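Local coordinates for aryl acylamidase (PDB 4YJ6), which probably hydrolyses the amide bond of N-acylated aromatic amines (anilides), as a member of the amidase signature family of hydrolases, at residues Ile188-Ala193 / Cys431-Thr436; Ala192-Thr197 / Leu400-Val405; Ile328-Ser333 / Lys358-Val363. All blocks are in the same frame, centred on the assembly; numbering follows the deposited sequence.

Contact 1. Residues Ile188-Ala193 / Cys431-Thr436; sequences IRIPAA and CMTYLT
Arg189 lays one face of its guanidinium against the side of Thr433, whose CB stands 3.4 Å above the plane and toward its rim, the two side chains running antiparallel alongside each other. The arginine chain bends at chi3 (-76°), which turns NE away from the extended course. Arginine suits this buried place because NH2 makes a salt bridge to Asp183, which would probably balance the charge. Oxygens surround the remaining end: NH1 and NH2 each lie 3.1 Å from Thr433 O in weak, bent hydrogen bonds, and NH1 comes within 2.8 Å of Thr436 OG1. The Thr433 carbonyl also takes the backbone N-H of Thr436. The threonines are small enough to pack beside the arginine, and their hydroxyls bond to Gly185 (Thr433) and Gln201 (Thr436). Ile190 adds an apolar edge, its CD1 3.6 Å from Cys431 SG and its CG1 3.6 Å from Thr433 OG1. A bound phosphate, probably from the crystallisation liquor, lies about 5 Å from the Ile190 side chain. The run Ser-Ile-Arg-Ile-Pro-Ala ending at Ala192 matches the close of the amidase signature sequence, so Arg189 belongs to the family's hallmark segment. The contact joins the region where helix 190-195 starts to the turn leading into helix 434-439. Strand 443-451 touches Arg189 and Ala193 through Ser445, and Leu435 packs on helices 315-339 and 368-389.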
loop_
_atom_site.group_PDB
_atom_site.type_symbol
_atom_site.label_atom_id
_atom_site.label_comp_id
_atom_site.label_asym_id
_atom_site.label_seq_id
_atom_site.Cartn_x
_atom_site.Cartn_y
_atom_site.Cartn_z
ATOM N N ILE A 188 0.553 -0.108 -1.945
ATOM C CA ILE A 188 0.078 -0.844 -0.773
ATOM C C ILE A 188 0.931 -2.106 -0.611
ATOM O O ILE A 188 1.166 -2.595 0.503
ATOM C CB ILE A 188 -1.394 -1.257 -0.988
ATOM C CG1 ILE A 188 -2.295 -0.022 -0.824
ATOM C CG2 ILE A 188 -1.841 -2.353 0.004
ATOM C CD1 ILE A 188 -3.653 -0.235 -1.502
ATOM N N ARG A 189 1.376 -2.638 -1.746
ATOM C CA ARG A 189 1.934 -3.975 -1.828
ATOM C C ARG A 189 3.464 -3.979 -1.762
ATOM O O ARG A 189 4.063 -4.904 -1.201
ATOM C CB ARG A 189 1.470 -4.625 -3.167
ATOM C CG ARG A 189 -0.069 -4.797 -3.194
ATOM C CD ARG A 189 -0.601 -5.081 -4.609
ATOM N NE ARG A 189 -0.606 -3.854 -5.405
ATOM C CZ ARG A 189 -0.568 -3.853 -6.748
ATOM N NH1 ARG A 189 -0.434 -5.002 -7.430
ATOM N NH2 ARG A 189 -0.630 -2.714 -7.401
ATOM N N ILE A 190 4.083 -2.980 -2.377
ATOM C CA ILE A 190 5.558 -2.878 -2.441
ATOM C C ILE A 190 6.185 -2.871 -1.034
ATOM O O ILE A 190 7.001 -3.736 -0.715
ATOM C CB ILE A 190 5.972 -1.612 -3.198
ATOM C CG1 ILE A 190 5.566 -1.712 -4.677
ATOM C CG2 ILE A 190 7.484 -1.385 -3.110
ATOM C CD1 ILE A 190 5.445 -0.333 -5.339
ATOM N N PRO A 191 5.748 -1.951 -0.155
ATOM C CA PRO A 191 6.392 -1.948 1.160
ATOM C C PRO A 191 5.945 -3.111 2.014
ATOM O O PRO A 191 6.707 -3.512 2.912
ATOM C CB PRO A 191 5.960 -0.590 1.756
ATOM C CG PRO A 191 4.635 -0.311 1.077
ATOM C CD PRO A 191 4.834 -0.814 -0.332
ATOM N N ALA A 192 4.739 -3.646 1.781
ATOM C CA ALA A 192 4.340 -4.855 2.499
ATOM C C ALA A 192 5.350 -5.995 2.202
ATOM O O ALA A 192 5.813 -6.689 3.116
ATOM C CB ALA A 192 2.927 -5.282 2.070
ATOM N N ALA A 193 5.666 -6.173 0.913
ATOM C CA ALA A 193 6.589 -7.239 0.470
ATOM C C ALA A 193 7.936 -7.094 1.185
ATOM O O ALA A 193 8.520 -8.079 1.646
ATOM C CB ALA A 193 6.792 -7.152 -1.049
ATOM N N CYS A 431 8.994 -2.712 -9.593
ATOM C CA CYS A 431 7.736 -2.875 -8.859
ATOM C C CYS A 431 6.704 -3.509 -9.794
ATOM O O CYS A 431 5.840 -2.800 -10.342
ATOM C CB CYS A 431 7.207 -1.515 -8.359
ATOM S SG CYS A 431 8.455 -0.599 -7.381
HETATM N N MSE A 432 6.786 -4.832 -9.954
HETATM C CA MSE A 432 5.990 -5.564 -10.943
HETATM C C MSE A 432 4.500 -5.469 -10.676
HETATM O O MSE A 432 3.696 -5.718 -11.564
HETATM C CB MSE A 432 6.472 -7.010 -10.982
HETATM C CG MSE A 432 7.941 -7.012 -11.264
HETATM SE SE MSE A 432 8.420 -8.853 -11.667
HETATM C CE MSE A 432 8.407 -9.633 -9.896
ATOM N N THR A 433 4.176 -5.099 -9.435
ATOM C CA THR A 433 2.818 -4.718 -9.019
ATOM C C THR A 433 2.105 -3.739 -9.955
ATOM O O THR A 433 0.859 -3.719 -9.983
ATOM C CB THR A 433 2.924 -3.992 -7.656
ATOM O OG1 THR A 433 4.029 -3.077 -7.679
ATOM C CG2 THR A 433 3.235 -5.013 -6.575
ATOM N N TYR A 434 2.849 -2.895 -10.688
ATOM C CA TYR A 434 2.153 -1.837 -11.436
ATOM C C TYR A 434 1.241 -2.418 -12.522
ATOM O O TYR A 434 0.364 -1.683 -13.029
ATOM C CB TYR A 434 3.095 -0.757 -12.028
ATOM C CG TYR A 434 4.067 -1.214 -13.116
ATOM C CD1 TYR A 434 3.606 -1.609 -14.381
ATOM C CD2 TYR A 434 5.441 -1.178 -12.894
ATOM C CE1 TYR A 434 4.504 -2.013 -15.379
ATOM C CE2 TYR A 434 6.339 -1.574 -13.872
ATOM C CZ TYR A 434 5.869 -1.988 -15.111
ATOM O OH TYR A 434 6.771 -2.376 -16.095
ATOM N N LEU A 435 1.430 -3.685 -12.892
ATOM C CA LEU A 435 0.541 -4.269 -13.915
ATOM C C LEU A 435 -0.938 -4.182 -13.492
ATOM O O LEU A 435 -1.793 -4.002 -14.350
ATOM C CB LEU A 435 0.898 -5.713 -14.226
ATOM C CG LEU A 435 2.300 -5.893 -14.789
ATOM C CD1 LEU A 435 2.588 -7.413 -14.960
ATOM C CD2 LEU A 435 2.449 -5.162 -16.106
ATOM N N THR A 436 -1.258 -4.327 -12.193
ATOM C CA THR A 436 -2.679 -4.282 -11.807
ATOM C C THR A 436 -3.176 -2.847 -11.651
ATOM O O THR A 436 -4.378 -2.616 -11.590
ATOM C CB THR A 436 -2.965 -5.027 -10.488
ATOM O OG1 THR A 436 -2.302 -4.359 -9.417
ATOM C CG2 THR A 436 -2.451 -6.471 -10.570
#

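Contact 2. Residues Ala192-Thr197 / Leu400-Val405; sequences AAWTNT and LACMPV
Trp194 spreads its indole over the backbone and ring of Pro404, whose CA sits 3.4 Å from the centroid of the six-membered ring, 10° off its normal, in a CH-pi contact. Pro404 CG follows under the five-membered part, 3.5 Å from Trp194 CG. With chi2 near 2°, CD1 almost eclipses CA, on the side where Leu400 lies. The N-H is used at the edge: NE1 donates to Cys402 O at 3.0 Å, nearly straight at 161°, with the oxygen close to the ring plane. This bond helps to fix the rotation of the indole and satisfies a buried polar group on each segment. Leu400 crosses the indole at about a right angle, CD1 reaching 3.4 Å from Trp194 CD1 and also meeting Ala193 CB at 3.7 Å; the small side chain of Ala193 lets the leucine come close. Proline suits the place under the ring through its compact, rigid ring, with CA and CG presenting C-H groups to the aromatic face. A leucine in place of Trp194 would probably leave Cys402 O without its indole donor and open a gap above Pro404. Beyond the tryptophan the helix closes in a Schellman motif, Asn196 taking positive phi and Thr197 N bonding to Ala192 O at 3.1 Å. The ring of Trp430 also meets the indole, almost parallel to it. Around the contact, Ile451 of strand 443-451 touches Met403, Leu454 of strand 454-462 packs on Pro404, and helix 165-172 lies against Thr195.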
loop_
_atom_site.group_PDB
_atom_site.type_symbol
_atom_site.label_atom_id
_atom_site.label_comp_id
_atom_site.label_asym_id
_atom_site.label_seq_id
_atom_site.Cartn_x
_atom_site.Cartn_y
_atom_site.Cartn_z
ATOM N N ALA A 192 4.739 -3.646 1.781
ATOM C CA ALA A 192 4.340 -4.855 2.499
ATOM C C ALA A 192 5.350 -5.995 2.202
ATOM O O ALA A 192 5.813 -6.689 3.116
ATOM C CB ALA A 192 2.927 -5.282 2.070
ATOM N N ALA A 193 5.666 -6.173 0.913
ATOM C CA ALA A 193 6.589 -7.239 0.470
ATOM C C ALA A 193 7.936 -7.094 1.185
ATOM O O ALA A 193 8.520 -8.079 1.646
ATOM C CB ALA A 193 6.792 -7.152 -1.049
ATOM N N TRP A 194 8.456 -5.872 1.247
ATOM C CA TRP A 194 9.762 -5.694 1.906
ATOM C C TRP A 194 9.728 -5.732 3.437
ATOM O O TRP A 194 10.783 -5.661 4.046
ATOM C CB TRP A 194 10.388 -4.367 1.470
ATOM C CG TRP A 194 11.066 -4.408 0.119
ATOM C CD1 TRP A 194 11.131 -5.474 -0.746
ATOM C CD2 TRP A 194 11.776 -3.333 -0.513
ATOM N NE1 TRP A 194 11.841 -5.116 -1.873
ATOM C CE2 TRP A 194 12.257 -3.823 -1.756
ATOM C CE3 TRP A 194 12.081 -2.015 -0.138
ATOM C CZ2 TRP A 194 12.990 -3.033 -2.639
ATOM C CZ3 TRP A 194 12.819 -1.221 -1.021
ATOM C CH2 TRP A 194 13.254 -1.740 -2.265
ATOM N N THR A 195 8.547 -5.778 4.060
ATOM C CA THR A 195 8.453 -5.725 5.538
ATOM C C THR A 195 7.683 -6.882 6.166
ATOM O O THR A 195 7.318 -6.819 7.344
ATOM C CB THR A 195 7.804 -4.399 6.026
ATOM O OG1 THR A 195 6.499 -4.302 5.459
ATOM C CG2 THR A 195 8.639 -3.216 5.610
ATOM N N ASN A 196 7.453 -7.958 5.414
ATOM C CA ASN A 196 6.798 -9.142 5.987
ATOM C C ASN A 196 5.391 -8.792 6.456
ATOM O O ASN A 196 4.924 -9.344 7.432
ATOM C CB ASN A 196 7.610 -9.722 7.198
ATOM C CG ASN A 196 7.238 -11.141 7.527
ATOM O OD1 ASN A 196 7.381 -12.026 6.685
ATOM N ND2 ASN A 196 6.792 -11.384 8.760
ATOM N N THR A 197 4.725 -7.865 5.763
ATOM C CA THR A 197 3.336 -7.574 6.086
ATOM C C THR A 197 2.415 -7.881 4.911
ATOM O O THR A 197 2.867 -8.144 3.795
ATOM C CB THR A 197 3.177 -6.134 6.561
ATOM O OG1 THR A 197 3.805 -5.238 5.633
ATOM C CG2 THR A 197 3.853 -5.970 7.958
ATOM N N LEU A 400 7.764 -8.289 -6.112
ATOM C CA LEU A 400 8.804 -7.386 -6.549
ATOM C C LEU A 400 9.972 -8.142 -7.172
ATOM O O LEU A 400 10.187 -9.314 -6.873
ATOM C CB LEU A 400 9.383 -6.618 -5.364
ATOM C CG LEU A 400 8.339 -5.855 -4.563
ATOM C CD1 LEU A 400 8.995 -5.252 -3.328
ATOM C CD2 LEU A 400 7.759 -4.772 -5.473
ATOM N N ALA A 401 10.729 -7.433 -8.001
ATOM C CA ALA A 401 11.860 -8.057 -8.723
ATOM C C ALA A 401 13.161 -8.063 -7.915
ATOM O O ALA A 401 14.141 -8.683 -8.362
ATOM C CB ALA A 401 12.091 -7.327 -10.015
ATOM N N CYS A 402 13.197 -7.363 -6.784
ATOM C CA CYS A 402 14.435 -7.274 -5.990
ATOM C C CYS A 402 14.157 -7.122 -4.499
ATOM O O CYS A 402 13.040 -6.789 -4.078
ATOM C CB CYS A 402 15.301 -6.098 -6.460
ATOM S SG CYS A 402 14.486 -4.454 -6.324
HETATM N N MSE A 403 15.203 -7.361 -3.714
HETATM C CA MSE A 403 15.169 -7.205 -2.267
HETATM C C MSE A 403 15.322 -5.751 -1.842
HETATM O O MSE A 403 15.664 -4.884 -2.648
HETATM C CB MSE A 403 16.323 -8.024 -1.655
HETATM C CG MSE A 403 16.297 -9.496 -2.026
HETATM SE SE MSE A 403 14.672 -10.390 -1.429
HETATM C CE MSE A 403 14.814 -10.151 0.505
ATOM N N PRO A 404 15.058 -5.471 -0.559
ATOM C CA PRO A 404 15.212 -4.103 -0.073
ATOM C C PRO A 404 16.591 -3.515 -0.370
ATOM O O PRO A 404 17.601 -4.254 -0.387
ATOM C CB PRO A 404 15.009 -4.252 1.445
ATOM C CG PRO A 404 14.059 -5.371 1.590
ATOM C CD PRO A 404 14.496 -6.362 0.478
ATOM N N VAL A 405 16.605 -2.211 -0.627
ATOM C CA VAL A 405 17.816 -1.451 -0.862
ATOM C C VAL A 405 18.241 -0.697 0.394
ATOM O O VAL A 405 17.434 -0.397 1.287
ATOM C CB VAL A 405 17.656 -0.462 -2.032
ATOM C CG1 VAL A 405 17.259 -1.214 -3.308
ATOM C CG2 VAL A 405 16.617 0.650 -1.694
#

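Contact 3. Residues Ile328-Ser333 / Lys358-Val363; sequences IPTVAS and KWIDAV
Thr330 hydrogen-bonds its OG1 to the backbone O of Ile326 within its own helix, and so leaves its methyl to face Ile360 across the contact. CG2 of Thr330 lies 3.6 Å from Ile360 CD1, the two side chains set roughly perpendicular to each other. No hydrogen bond joins the segments; the rest is aliphatic packing, mostly methyl against methyl. Ile360 carries much of it: chi2 of -49° turns CD1 out of the extended form, so that it reaches not only Thr330 but also CG2 of Val331, again at 3.6 Å. That same Val331 methyl lies 3.6 Å from Val363 CG2, and thus meets two residues one helical turn apart, Ile360 and Val363. In both pairs the side chains lie flank to flank with opposite headings. Ile328 closes the other end, its CG1 4.1 Å from Val363 CB. Beta-branched residues suit these positions, because their short, stiff branches hold methyls close to the helix surface. Pro329 has no N-H to give to the preceding turn, and helix 315-339 is kinked there, beside the contact.

Helix 354-363 also leans on the earlier part of that helix, Val363 touching Ala327 and Trp359 packing on Asp320, Cys323 and Arg324. Tyr345, in the loop between the two helices, touches both Val331 and Ile360. The segment axes approach to 9.2 Å and cross at -94°, a near-perpendicular packing of two successive helices, linked by a loop, on the outer part of the amidase domain.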
loop_
_atom_site.group_PDB
_atom_site.type_symbol
_atom_site.label_atom_id
_atom_site.label_comp_id
_atom_site.label_asym_id
_atom_site.label_seq_id
_atom_site.Cartn_x
_atom_site.Cartn_y
_atom_site.Cartn_z
ATOM N N ILE A 328 1.104 13.071 -15.605
ATOM C CA ILE A 328 0.146 14.052 -16.104
ATOM C C ILE A 328 -0.651 14.690 -14.955
ATOM O O ILE A 328 -0.677 15.916 -14.804
ATOM C CB ILE A 328 -0.770 13.466 -17.224
ATOM C CG1 ILE A 328 0.092 13.146 -18.455
ATOM C CG2 ILE A 328 -1.872 14.474 -17.600
ATOM C CD1 ILE A 328 -0.579 12.206 -19.485
ATOM N N PRO A 329 -1.269 13.871 -14.095
ATOM C CA PRO A 329 -1.941 14.522 -12.953
ATOM C C PRO A 329 -0.980 15.133 -11.949
ATOM O O PRO A 329 -1.374 16.025 -11.214
ATOM C CB PRO A 329 -2.741 13.387 -12.285
ATOM C CG PRO A 329 -2.408 12.139 -13.042
ATOM C CD PRO A 329 -1.593 12.444 -14.241
ATOM N N THR A 330 0.265 14.667 -11.907
ATOM C CA THR A 330 1.240 15.286 -11.013
ATOM C C THR A 330 1.517 16.713 -11.502
ATOM O O THR A 330 1.595 17.652 -10.719
ATOM C CB THR A 330 2.531 14.455 -10.985
ATOM O OG1 THR A 330 2.217 13.148 -10.484
ATOM C CG2 THR A 330 3.536 15.098 -10.046
ATOM N N VAL A 331 1.646 16.878 -12.818
ATOM C CA VAL A 331 1.876 18.208 -13.373
ATOM C C VAL A 331 0.677 19.089 -13.060
ATOM O O VAL A 331 0.846 20.248 -12.708
ATOM C CB VAL A 331 2.101 18.160 -14.885
ATOM C CG1 VAL A 331 2.011 19.584 -15.524
ATOM C CG2 VAL A 331 3.463 17.527 -15.188
ATOM N N ALA A 332 -0.540 18.548 -13.186
ATOM C CA ALA A 332 -1.729 19.338 -12.879
ATOM C C ALA A 332 -1.713 19.819 -11.442
ATOM O O ALA A 332 -2.074 20.971 -11.168
ATOM C CB ALA A 332 -3.022 18.525 -13.157
ATOM N N SER A 333 -1.314 18.951 -10.512
ATOM C CA SER A 333 -1.156 19.353 -9.112
ATOM C C SER A 333 -0.138 20.501 -8.969
ATOM O O SER A 333 -0.388 21.510 -8.280
ATOM C CB SER A 333 -0.709 18.155 -8.263
ATOM O OG SER A 333 -0.296 18.572 -6.962
ATOM N N LYS A 358 12.260 15.194 -14.295
ATOM C CA LYS A 358 12.431 14.676 -15.655
ATOM C C LYS A 358 11.072 14.351 -16.284
ATOM O O LYS A 358 10.788 14.736 -17.420
ATOM C CB LYS A 358 13.288 13.416 -15.628
ATOM C CG LYS A 358 13.352 12.683 -16.969
ATOM C CD LYS A 358 14.177 11.409 -16.819
ATOM C CE LYS A 358 13.447 10.362 -15.977
ATOM N NZ LYS A 358 14.007 8.984 -16.174
ATOM N N TRP A 359 10.233 13.635 -15.536
ATOM C CA TRP A 359 8.927 13.214 -16.080
ATOM C C TRP A 359 7.964 14.393 -16.143
ATOM O O TRP A 359 7.142 14.490 -17.072
ATOM C CB TRP A 359 8.351 12.090 -15.215
ATOM C CG TRP A 359 9.129 10.836 -15.368
ATOM C CD1 TRP A 359 9.934 10.251 -14.449
ATOM C CD2 TRP A 359 9.189 10.014 -16.542
ATOM N NE1 TRP A 359 10.482 9.089 -14.969
ATOM C CE2 TRP A 359 10.051 8.939 -16.259
ATOM C CE3 TRP A 359 8.595 10.098 -17.803
ATOM C CZ2 TRP A 359 10.335 7.934 -17.197
ATOM C CZ3 TRP A 359 8.863 9.112 -18.730
ATOM C CH2 TRP A 359 9.728 8.039 -18.419
ATOM N N ILE A 360 8.044 15.271 -15.145
ATOM C CA ILE A 360 7.265 16.504 -15.151
ATOM C C ILE A 360 7.512 17.290 -16.451
ATOM O O ILE A 360 6.572 17.724 -17.113
ATOM C CB ILE A 360 7.604 17.375 -13.915
ATOM C CG1 ILE A 360 7.135 16.685 -12.639
ATOM C CG2 ILE A 360 6.975 18.762 -14.041
ATOM C CD1 ILE A 360 5.711 16.196 -12.716
ATOM N N ASP A 361 8.774 17.431 -16.842
ATOM C CA ASP A 361 9.079 18.146 -18.072
ATOM C C ASP A 361 8.666 17.320 -19.289
ATOM O O ASP A 361 8.212 17.863 -20.289
ATOM C CB ASP A 361 10.577 18.464 -18.148
ATOM C CG ASP A 361 11.013 19.521 -17.146
ATOM O OD1 ASP A 361 10.178 20.319 -16.658
ATOM O OD2 ASP A 361 12.226 19.560 -16.859
ATOM N N ALA A 362 8.820 16.006 -19.201
ATOM C CA ALA A 362 8.558 15.153 -20.347
ATOM C C ALA A 362 7.081 15.235 -20.762
ATOM O O ALA A 362 6.754 15.108 -21.959
ATOM C CB ALA A 362 8.944 13.725 -20.013
ATOM N N VAL A 363 6.173 15.407 -19.802
ATOM C CA VAL A 363 4.759 15.378 -20.172
ATOM C C VAL A 363 4.137 16.763 -20.262
ATOM O O VAL A 363 2.942 16.889 -20.539
ATOM C CB VAL A 363 3.900 14.446 -19.235
ATOM C CG1 VAL A 363 4.516 13.041 -19.184
ATOM C CG2 VAL A 363 3.755 15.048 -17.814
#

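In the fold
Contacts 1 and 2 hold the same element, helix 190-195, at successive turns, and their centres lie 9 Å apart near the middle of the chain. They touch, Leu400 packing on Ile190 and Cys431. Both mix polar and apolar parts, but contact 1 pairs a buried arginine with Asp183 and nearby backbone and hydroxyl oxygens, whereas contact 2 rests on an aromatic face with one hydrogen bond at its edge. Contact 3 is nested in sequence inside the loops closed by the other two, its nearest atoms about 11 Å from contact 1 and about 17 Å from contact 2. Farther from the centre and with two residues partly exposed, it relies on aliphatic packing between helices.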